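Local coordinates for 457aa long hypothetical protein (Pyrococcus horikoshii, PDB 2CSU) that is of unknown function but combines a Rossmann-like CoA-binding domain with two further domains related to those of succinyl-CoA ligases, at residues G103-G106 against K107-K111; S350-G353 against E354-Y357; L444-Q447 against A448-V451. One frame throughout, in Å; residues are numbered along the deposited sequence.

Contact 1 of 3, residues G103-G106 against K107-K111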
ATOM      1  N   GLY A 103       3.208  -2.823 -35.857  1.00 39.45           N
ATOM      2  CA  GLY A 103       2.741  -3.675 -36.939  1.00 41.32           C
ATOM      3  C   GLY A 103       3.793  -4.522 -37.633  1.00 42.60           C
ATOM      4  O   GLY A 103       4.951  -4.570 -37.216  1.00 42.52           O
ATOM      5  N   GLU A 104       3.384  -5.179 -38.716  1.00 43.44           N
ATOM      6  CA  GLU A 104       4.269  -6.050 -39.481  1.00 44.84           C
ATOM      7  C   GLU A 104       5.463  -5.318 -40.078  1.00 44.14           C
ATOM      8  O   GLU A 104       6.567  -5.853 -40.122  1.00 43.86           O
ATOM      9  CB  GLU A 104       3.482  -6.757 -40.591  1.00 47.32           C
ATOM     10  CG  GLU A 104       2.631  -5.838 -41.469  1.00 51.37           C
ATOM     11  CD  GLU A 104       2.304  -6.456 -42.831  1.00 53.79           C
ATOM     12  OE1 GLU A 104       1.202  -7.030 -42.972  1.00 55.66           O
ATOM     13  OE2 GLU A 104       3.141  -6.370 -43.758  1.00 55.56           O
ATOM     14  N   GLU A 105       5.244  -4.093 -40.538  1.00 43.37           N
ATOM     15  CA  GLU A 105       6.324  -3.311 -41.121  1.00 42.83           C
ATOM     16  C   GLU A 105       7.336  -2.922 -40.035  1.00 41.31           C
ATOM     17  O   GLU A 105       8.552  -2.935 -40.260  1.00 40.35           O
ATOM     18  CB  GLU A 105       5.755  -2.068 -41.805  1.00 44.11           C
ATOM     19  CG  GLU A 105       6.704  -1.381 -42.766  1.00 46.70           C
ATOM     20  CD  GLU A 105       7.442  -0.228 -42.126  1.00 48.49           C
ATOM     21  OE1 GLU A 105       6.801   0.532 -41.371  1.00 50.35           O
ATOM     22  OE2 GLU A 105       8.658  -0.081 -42.380  1.00 49.03           O
ATOM     23  N   GLY A 106       6.830  -2.589 -38.852  1.00 40.04           N
ATOM     24  CA  GLY A 106       7.720  -2.230 -37.766  1.00 38.63           C
ATOM     25  C   GLY A 106       8.528  -3.436 -37.333  1.00 37.57           C
ATOM     26  O   GLY A 106       9.697  -3.311 -36.953  1.00 37.21           O
ATOM     27  N   LYS A 107       7.902  -4.611 -37.391  1.00 36.63           N
ATOM     28  CA  LYS A 107       8.559  -5.853 -37.003  1.00 36.22           C
ATOM     29  C   LYS A 107       9.741  -6.132 -37.917  1.00 35.31           C
ATOM     30  O   LYS A 107      10.825  -6.482 -37.457  1.00 35.56           O
ATOM     31  CB  LYS A 107       7.579  -7.035 -37.067  1.00 37.20           C
ATOM     32  CG  LYS A 107       6.688  -7.199 -35.841  1.00 39.51           C
ATOM     33  CD  LYS A 107       5.644  -8.313 -36.053  1.00 41.56           C
ATOM     34  CE  LYS A 107       4.764  -8.539 -34.816  1.00 42.05           C
ATOM     35  NZ  LYS A 107       3.866  -7.381 -34.506  1.00 43.69           N
ATOM     36  N   ARG A 108       9.524  -5.972 -39.217  1.00 34.90           N
ATOM     37  CA  ARG A 108      10.569  -6.210 -40.203  1.00 34.70           C
ATOM     38  C   ARG A 108      11.759  -5.294 -39.966  1.00 33.74           C
ATOM     39  O   ARG A 108      12.910  -5.738 -40.002  1.00 33.84           O
ATOM     40  CB  ARG A 108      10.010  -6.014 -41.618  1.00 36.97           C
ATOM     41  CG  ARG A 108      11.044  -6.129 -42.724  1.00 38.73           C
ATOM     42  CD  ARG A 108      10.396  -6.440 -44.070  1.00 41.65           C
ATOM     43  NE  ARG A 108       9.535  -5.364 -44.551  1.00 44.12           N
ATOM     44  CZ  ARG A 108       9.975  -4.197 -45.008  1.00 45.05           C
ATOM     45  NH1 ARG A 108      11.276  -3.939 -45.055  1.00 45.05           N
ATOM     46  NH2 ARG A 108       9.109  -3.283 -45.420  1.00 45.57           N
ATOM     47  N   GLU A 109      11.493  -4.018 -39.719  1.00 32.58           N
ATOM     48  CA  GLU A 109      12.577  -3.081 -39.467  1.00 32.02           C
ATOM     49  C   GLU A 109      13.295  -3.525 -38.201  1.00 31.02           C
ATOM     50  O   GLU A 109      14.523  -3.466 -38.106  1.00 30.00           O
ATOM     51  CB  GLU A 109      12.044  -1.675 -39.251  1.00 32.37           C
ATOM     52  CG  GLU A 109      11.469  -1.024 -40.477  1.00 35.09           C
ATOM     53  CD  GLU A 109      11.309   0.461 -40.288  1.00 35.84           C
ATOM     54  OE1 GLU A 109      10.439   1.060 -40.954  1.00 37.73           O
ATOM     55  OE2 GLU A 109      12.066   1.034 -39.476  1.00 36.81           O
ATOM     56  N   GLU A 110      12.501  -3.975 -37.237  1.00 29.49           N
ATOM     57  CA  GLU A 110      13.031  -4.420 -35.965  1.00 28.87           C
ATOM     58  C   GLU A 110      13.999  -5.567 -36.170  1.00 28.39           C
ATOM     59  O   GLU A 110      15.102  -5.557 -35.621  1.00 27.19           O
ATOM     60  CB  GLU A 110      11.886  -4.828 -35.033  1.00 28.51           C
ATOM     61  CG  GLU A 110      12.340  -5.287 -33.664  1.00 27.72           C
ATOM     62  CD  GLU A 110      11.244  -5.181 -32.638  1.00 26.95           C
ATOM     63  OE1 GLU A 110      10.899  -4.045 -32.270  1.00 26.39           O
ATOM     64  OE2 GLU A 110      10.718  -6.222 -32.203  1.00 27.10           O
ATOM     65  N   LYS A 111      13.594  -6.547 -36.976  1.00 28.00           N
ATOM     66  CA  LYS A 111      14.449  -7.695 -37.256  1.00 29.27           C
ATOM     67  C   LYS A 111      15.756  -7.268 -37.904  1.00 28.43           C
ATOM     68  O   LYS A 111      16.810  -7.825 -37.614  1.00 28.09           O
ATOM     69  CB  LYS A 111      13.751  -8.688 -38.191  1.00 30.88           C
ATOM     70  CG  LYS A 111      14.735  -9.673 -38.817  1.00 32.84           C
ATOM     71  CD  LYS A 111      14.606  -9.731 -40.332  1.00 34.25           C
ATOM     72  CE  LYS A 111      15.988  -9.853 -40.995  1.00 34.34           C
ATOM     73  NZ  LYS A 111      16.384  -8.608 -41.720  1.00 34.90           N
TER
HETATM   74  O   HOH W   1       6.337  -6.064 -43.985  1.00 63.83           O
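The carboxylates of Glu-105 and Glu-109, one helical turn apart, meet through OE2 of Glu-105 and OE1 of Glu-109, which lie 2.6 Å apart with the two planes turned 59° against each other. Two oxygens this close suggest that one acid holds a proton and shares it, which would ease the repulsion. The ammonium of Lys-74, in a salt bridge with Glu-109 OE1, adds a positive charge at the same spot. At the edge of the Arg-108 guanidinium, in its plane, sits a water that gives a hydrogen to Glu-104 OE2 and weakly accepts one from Arg-108 NE. CG of Glu-105 approaches the same guanidinium obliquely, 4.1 Å from Arg-108 NH2. Glu-105 OE2 lies well out of that plane, so no N-H points at it and any attraction between the two would be one of charge, weaker if Glu-105 holds the proton.

These side chains ride on the first turns of helix 104-120, the helix of a beta-alpha-beta unit between strands 91-94 and 123-125 in the Rossmann-like domain. Gly-103 is its N-cap, with backbone angles that call for glycine, and its O accepts the N-H of Lys-107 at 3.0 Å. Acidic residues suit this first turn, where the helix dipole would favour negative charge. CG of Lys-107, anti to its carbonyl carbon (chi1 -83°), passes 3.4 Å from Gly-103 O. Buried Gly-106 accepts the N-H of Glu-110 at 2.9 Å, and CB of Glu-110 rests 3.3 Å from the same Gly-106 O. The carboxylate of Glu-110 turns to Asn-184 and to the backbone N of Gly-100.

Contact 2 of 3, residues S350-G353 against E354-Y357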
ATOM      1  N   SER A 350       1.959  -2.334  26.043  1.00 40.46           N
ATOM      2  CA  SER A 350       2.975  -1.671  26.842  1.00 40.26           C
ATOM      3  C   SER A 350       4.373  -2.166  26.505  1.00 39.99           C
ATOM      4  O   SER A 350       5.358  -1.669  27.043  1.00 40.21           O
ATOM      5  CB  SER A 350       2.705  -1.913  28.326  1.00 40.67           C
ATOM      6  OG  SER A 350       2.559  -3.299  28.588  1.00 41.04           O
ATOM      7  N   ALA A 351       4.466  -3.146  25.616  1.00 40.20           N
ATOM      8  CA  ALA A 351       5.765  -3.689  25.243  1.00 39.80           C
ATOM      9  C   ALA A 351       6.805  -2.623  24.890  1.00 40.16           C
ATOM     10  O   ALA A 351       6.613  -1.799  23.982  1.00 38.53           O
ATOM     11  CB  ALA A 351       5.613  -4.655  24.089  1.00 39.92           C
ATOM     12  N   ARG A 352       7.917  -2.660  25.616  1.00 40.59           N
ATOM     13  CA  ARG A 352       9.018  -1.736  25.390  1.00 40.78           C
ATOM     14  C   ARG A 352      10.145  -2.410  24.612  1.00 39.98           C
ATOM     15  O   ARG A 352      10.149  -3.612  24.378  1.00 39.06           O
ATOM     16  CB  ARG A 352       9.529  -1.268  26.755  1.00 42.34           C
ATOM     17  CG  ARG A 352       8.569  -0.295  27.444  1.00 44.46           C
ATOM     18  CD  ARG A 352       9.211   0.371  28.668  1.00 47.16           C
ATOM     19  NE  ARG A 352       8.289   1.341  29.268  1.00 48.83           N
ATOM     20  CZ  ARG A 352       8.287   2.575  28.737  1.00 49.78           C
ATOM     21  NH1 ARG A 352       9.093   2.862  27.728  1.00 50.66           N
ATOM     22  NH2 ARG A 352       7.425   3.491  29.189  1.00 50.56           N
ATOM     23  N   GLY A 353      11.105  -1.582  24.166  1.00 40.40           N
ATOM     24  CA  GLY A 353      12.236  -2.141  23.438  1.00 39.72           C
ATOM     25  C   GLY A 353      12.790  -3.391  24.129  1.00 39.85           C
ATOM     26  O   GLY A 353      13.054  -4.413  23.511  1.00 40.42           O
ATOM     27  N   GLU A 354      13.000  -3.271  25.455  1.00 39.39           N
ATOM     28  CA  GLU A 354      13.548  -4.399  26.199  1.00 38.82           C
ATOM     29  C   GLU A 354      12.700  -5.663  26.020  1.00 37.72           C
ATOM     30  O   GLU A 354      13.199  -6.779  25.949  1.00 37.36           O
ATOM     31  CB  GLU A 354      13.616  -4.028  27.682  1.00 40.93           C
ATOM     32  CG  GLU A 354      14.617  -2.906  27.975  1.00 44.19           C
ATOM     33  CD  GLU A 354      15.935  -3.184  27.285  1.00 45.76           C
ATOM     34  OE1 GLU A 354      16.431  -4.300  27.383  1.00 45.64           O
ATOM     35  OE2 GLU A 354      16.479  -2.263  26.681  1.00 46.50           O
ATOM     36  N   ASP A 355      11.368  -5.457  25.993  1.00 36.27           N
ATOM     37  CA  ASP A 355      10.471  -6.595  25.824  1.00 35.31           C
ATOM     38  C   ASP A 355      10.641  -7.246  24.451  1.00 34.51           C
ATOM     39  O   ASP A 355      10.621  -8.460  24.299  1.00 33.90           O
ATOM     40  CB  ASP A 355       9.032  -6.102  25.989  1.00 35.61           C
ATOM     41  CG  ASP A 355       8.790  -5.692  27.435  1.00 35.07           C
ATOM     42  OD1 ASP A 355       8.173  -4.645  27.637  1.00 34.48           O
ATOM     43  OD2 ASP A 355       9.189  -6.427  28.334  1.00 35.30           O
ATOM     44  N   TYR A 356      10.760  -6.387  23.420  1.00 33.60           N
ATOM     45  CA  TYR A 356      10.967  -6.906  22.072  1.00 33.52           C
ATOM     46  C   TYR A 356      12.292  -7.668  21.961  1.00 34.28           C
ATOM     47  O   TYR A 356      12.388  -8.725  21.358  1.00 33.28           O
ATOM     48  CB  TYR A 356      10.954  -5.728  21.094  1.00 32.44           C
ATOM     49  CG  TYR A 356       9.586  -5.539  20.534  1.00 31.91           C
ATOM     50  CD1 TYR A 356       8.626  -4.848  21.267  1.00 31.14           C
ATOM     51  CD2 TYR A 356       9.269  -6.021  19.263  1.00 32.51           C
ATOM     52  CE1 TYR A 356       7.363  -4.630  20.732  1.00 31.93           C
ATOM     53  CE2 TYR A 356       8.002  -5.810  18.731  1.00 31.70           C
ATOM     54  CZ  TYR A 356       7.051  -5.124  19.464  1.00 31.91           C
ATOM     55  OH  TYR A 356       5.794  -4.894  18.938  1.00 30.29           O
ATOM     56  N   TYR A 357      13.352  -7.069  22.544  1.00 34.93           N
ATOM     57  CA  TYR A 357      14.654  -7.733  22.530  1.00 35.83           C
ATOM     58  C   TYR A 357      14.571  -9.132  23.146  1.00 35.95           C
ATOM     59  O   TYR A 357      14.940 -10.128  22.541  1.00 36.31           O
ATOM     60  CB  TYR A 357      15.639  -6.869  23.327  1.00 37.78           C
ATOM     61  CG  TYR A 357      16.774  -7.692  23.837  1.00 39.77           C
ATOM     62  CD1 TYR A 357      17.711  -8.214  22.948  1.00 41.00           C
ATOM     63  CD2 TYR A 357      16.933  -7.907  25.208  1.00 40.49           C
ATOM     64  CE1 TYR A 357      18.797  -8.935  23.422  1.00 41.54           C
ATOM     65  CE2 TYR A 357      18.015  -8.636  25.682  1.00 41.40           C
ATOM     66  CZ  TYR A 357      18.940  -9.154  24.794  1.00 41.89           C
ATOM     67  OH  TYR A 357      19.995  -9.919  25.253  1.00 43.04           O
TER
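Asp-355 and Tyr-356 reach back from the first turn of helix 353-365 to different parts of the incoming chain, the acid to a backbone N-H and the ring to a methyl. With CG of Asp-355 beside its own N (chi1 -68°), OD1 offers its anti lone pair to the N-H of Arg-352 at 2.8 Å, in an almost straight bond of 178°. Arg-352 is the N-cap, and this bond from the N3 side chain to the N-cap N-H is one of the two bonds of a capping box; the reciprocal one, from the N-cap side chain, is not made. Aspartate suits the place because its short chain just spans the gap.

The Tyr-356 ring takes the neighbouring ground. Its CE1 lies 3.8 Å from CB of Ala-351, which comes in obliquely, while O of Arg-352 sits at the ring edge, in plane, 3.7 Å from Tyr-356 CD1. A small alanine lets the ring lie this close. The hydroxyl of Tyr-356 continues inward to O of Ile-375, on strand 371-377.

Arg-352 sends its extended chain away from the helix, to O of Ala-382. Its own carbonyl O accepts the N-H of Tyr-356 at 3.0 Å and, weakly, that of Asp-355. Glu-388 takes the N-H of Gly-353. The N-H groups of Arg-352 and Gly-353, at the start of the helix, are thus met by acids, and the negative charge of Asp-355 would also interact favourably with the helix dipole.

Contact 3 of 3, residues L444-Q447 against A448-V451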
ATOM      1  N   LEU A 444      10.109 -17.185   1.156  1.00 30.00           N
ATOM      2  CA  LEU A 444      11.306 -17.733   1.795  1.00 30.70           C
ATOM      3  C   LEU A 444      11.228 -19.258   1.957  1.00 32.03           C
ATOM      4  O   LEU A 444      12.209 -19.965   1.727  1.00 31.39           O
ATOM      5  CB  LEU A 444      11.532 -17.058   3.160  1.00 30.99           C
ATOM      6  CG  LEU A 444      12.255 -15.691   3.165  1.00 31.47           C
ATOM      7  CD1 LEU A 444      11.964 -14.926   4.456  1.00 30.49           C
ATOM      8  CD2 LEU A 444      13.754 -15.909   3.004  1.00 30.69           C
ATOM      9  N   VAL A 445      10.066 -19.769   2.349  1.00 32.84           N
ATOM     10  CA  VAL A 445       9.922 -21.215   2.520  1.00 35.14           C
ATOM     11  C   VAL A 445       9.981 -21.922   1.165  1.00 36.54           C
ATOM     12  O   VAL A 445      10.697 -22.910   1.016  1.00 36.54           O
ATOM     13  CB  VAL A 445       8.600 -21.575   3.248  1.00 34.64           C
ATOM     14  CG1 VAL A 445       8.357 -23.072   3.202  1.00 35.39           C
ATOM     15  CG2 VAL A 445       8.678 -21.132   4.687  1.00 34.98           C
ATOM     16  N   GLU A 446       9.252 -21.406   0.177  1.00 38.56           N
ATOM     17  CA  GLU A 446       9.249 -22.013  -1.152  1.00 40.42           C
ATOM     18  C   GLU A 446      10.641 -22.068  -1.777  1.00 40.81           C
ATOM     19  O   GLU A 446      11.004 -23.060  -2.410  1.00 40.64           O
ATOM     20  CB  GLU A 446       8.297 -21.270  -2.087  1.00 41.83           C
ATOM     21  CG  GLU A 446       6.932 -21.924  -2.244  1.00 44.92           C
ATOM     22  CD  GLU A 446       6.984 -23.281  -2.947  1.00 46.40           C
ATOM     23  OE1 GLU A 446       5.989 -24.033  -2.874  1.00 47.80           O
ATOM     24  OE2 GLU A 446       8.012 -23.597  -3.579  1.00 48.05           O
ATOM     25  N   GLN A 447      11.421 -21.006  -1.608  1.00 40.85           N
ATOM     26  CA  GLN A 447      12.757 -21.053  -2.197  1.00 40.90           C
ATOM     27  C   GLN A 447      13.665 -22.048  -1.469  1.00 42.30           C
ATOM     28  O   GLN A 447      14.587 -22.634  -2.033  1.00 43.26           O
ATOM     29  CB  GLN A 447      13.348 -19.643  -2.133  1.00 39.55           C
ATOM     30  CG  GLN A 447      14.804 -19.588  -2.598  1.00 37.94           C
ATOM     31  CD  GLN A 447      14.879 -19.915  -4.073  1.00 37.33           C
ATOM     32  OE1 GLN A 447      13.893 -20.167  -4.744  1.00 35.55           O
ATOM     33  NE2 GLN A 447      16.131 -19.926  -4.571  1.00 35.42           N
ATOM     34  N   ALA A 448      13.412 -22.200  -0.157  1.00 43.56           N
ATOM     35  CA  ALA A 448      14.123 -23.229   0.591  1.00 45.53           C
ATOM     36  C   ALA A 448      13.833 -24.610  -0.001  1.00 47.05           C
ATOM     37  O   ALA A 448      14.693 -25.470  -0.103  1.00 46.74           O
ATOM     38  CB  ALA A 448      13.657 -23.174   2.045  1.00 45.16           C
ATOM     39  N   LYS A 449      12.547 -24.809  -0.361  1.00 48.96           N
ATOM     40  CA  LYS A 449      12.178 -26.044  -1.047  1.00 51.16           C
ATOM     41  C   LYS A 449      13.031 -26.241  -2.299  1.00 52.40           C
ATOM     42  O   LYS A 449      13.666 -27.264  -2.507  1.00 52.31           O
ATOM     43  CB  LYS A 449      10.707 -25.943  -1.458  1.00 51.61           C
ATOM     44  CG  LYS A 449       9.748 -26.474  -0.393  1.00 52.00           C
ATOM     45  CD  LYS A 449       8.350 -25.873  -0.542  1.00 53.57           C
ATOM     46  CE  LYS A 449       7.242 -26.928  -0.484  1.00 53.81           C
ATOM     47  NZ  LYS A 449       6.130 -26.427   0.321  1.00 54.18           N
ATOM     48  N   ASN A 450      12.991 -25.211  -3.162  1.00 54.08           N
ATOM     49  CA  ASN A 450      13.716 -25.282  -4.426  1.00 55.76           C
ATOM     50  C   ASN A 450      15.177 -25.705  -4.239  1.00 56.83           C
ATOM     51  O   ASN A 450      15.657 -26.662  -4.829  1.00 56.88           O
ATOM     52  CB  ASN A 450      13.629 -23.910  -5.095  1.00 56.36           C
ATOM     53  CG  ASN A 450      12.251 -23.736  -5.681  1.00 56.86           C
ATOM     54  OD1 ASN A 450      11.370 -24.576  -5.521  1.00 56.55           O
ATOM     55  ND2 ASN A 450      12.073 -22.609  -6.393  1.00 57.36           N
ATOM     56  N   VAL A 451      15.914 -24.937  -3.410  1.00 57.88           N
ATOM     57  CA  VAL A 451      17.304 -25.331  -3.173  1.00 58.91           C
ATOM     58  C   VAL A 451      17.391 -26.648  -2.396  1.00 59.93           C
ATOM     59  O   VAL A 451      18.464 -27.186  -2.156  1.00 59.97           O
ATOM     60  CB  VAL A 451      18.023 -24.226  -2.400  1.00 58.75           C
ATOM     61  CG1 VAL A 451      19.462 -24.651  -2.129  1.00 58.60           C
ATOM     62  CG2 VAL A 451      18.040 -22.946  -3.210  1.00 58.91           C
TER
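Charge first links Glu-446 with Lys-449, three residues on: Glu-446 OE1 and Lys-449 NZ form a long salt bridge of 4.0 Å. More of the touching is done by carbon, since CD of Lys-449 lies 3.8 Å from the carboxylate carbon CD of Glu-446, the chains meeting at a slant. A bend at chi2 of the glutamate (-66°) folds its acid back over the lysine methylenes. Long flexible chains of opposite charge suit this outer side of the helix.

Among polar groups, the side chains of Gln-447 and Asn-450 cross at about a right angle, with their amide planes 73° apart and Gln-447 OE1 3.5 Å from Asn-450 ND2. Both amides are drawn to another partner as well: Gln-447 NE2 gives a hydrogen bond to O of Thr-227, and Asn-450 ND2 bonds weakly to that residue's OG1 and to O of Gly-269.

The backbone supplies regular i to i+4 bonds, ending with Val-451 N to Gln-447 O at 3.0 Å. What remains is carbon against polar atoms: CB of Ala-448 lies 3.1 Å from Val-445 O, and CG2 of Val-451 lies 3.8 Å from Gln-447 NE2.

Helix 434-450 is the last helix of the chain and falls within the Ligase-CoA region. Leu-444 touches Pro-291 and Val-445 touches Leu-318, whereas Gln-447 reaches Pro-231 and Phe-286, the former in the short link between helix 216-229 and strand 232-236 of the flavodoxin-like region.

Overall arrangement
All three contacts are local, at or near the ends of helices, and are spread along a chain built from three family regions. Contact 1 opens a helix of the CoA-binding region, contact 2 opens one in the Ligase-CoA region, and contact 3 lies at the end of the last helix of that same region. Contacts 1 and 2 stand on opposite sides of the chain's centre, their own centres 63 Å apart. Contact 3 is nearer the middle, its centre 42 Å from that of contact 1 and 32 Å from that of contact 2. Even contacts 2 and 3 do not touch, their nearest atoms being about 17 Å apart. Through Thr-227 and Gly-269, contact 3 also meets the flavodoxin-like region.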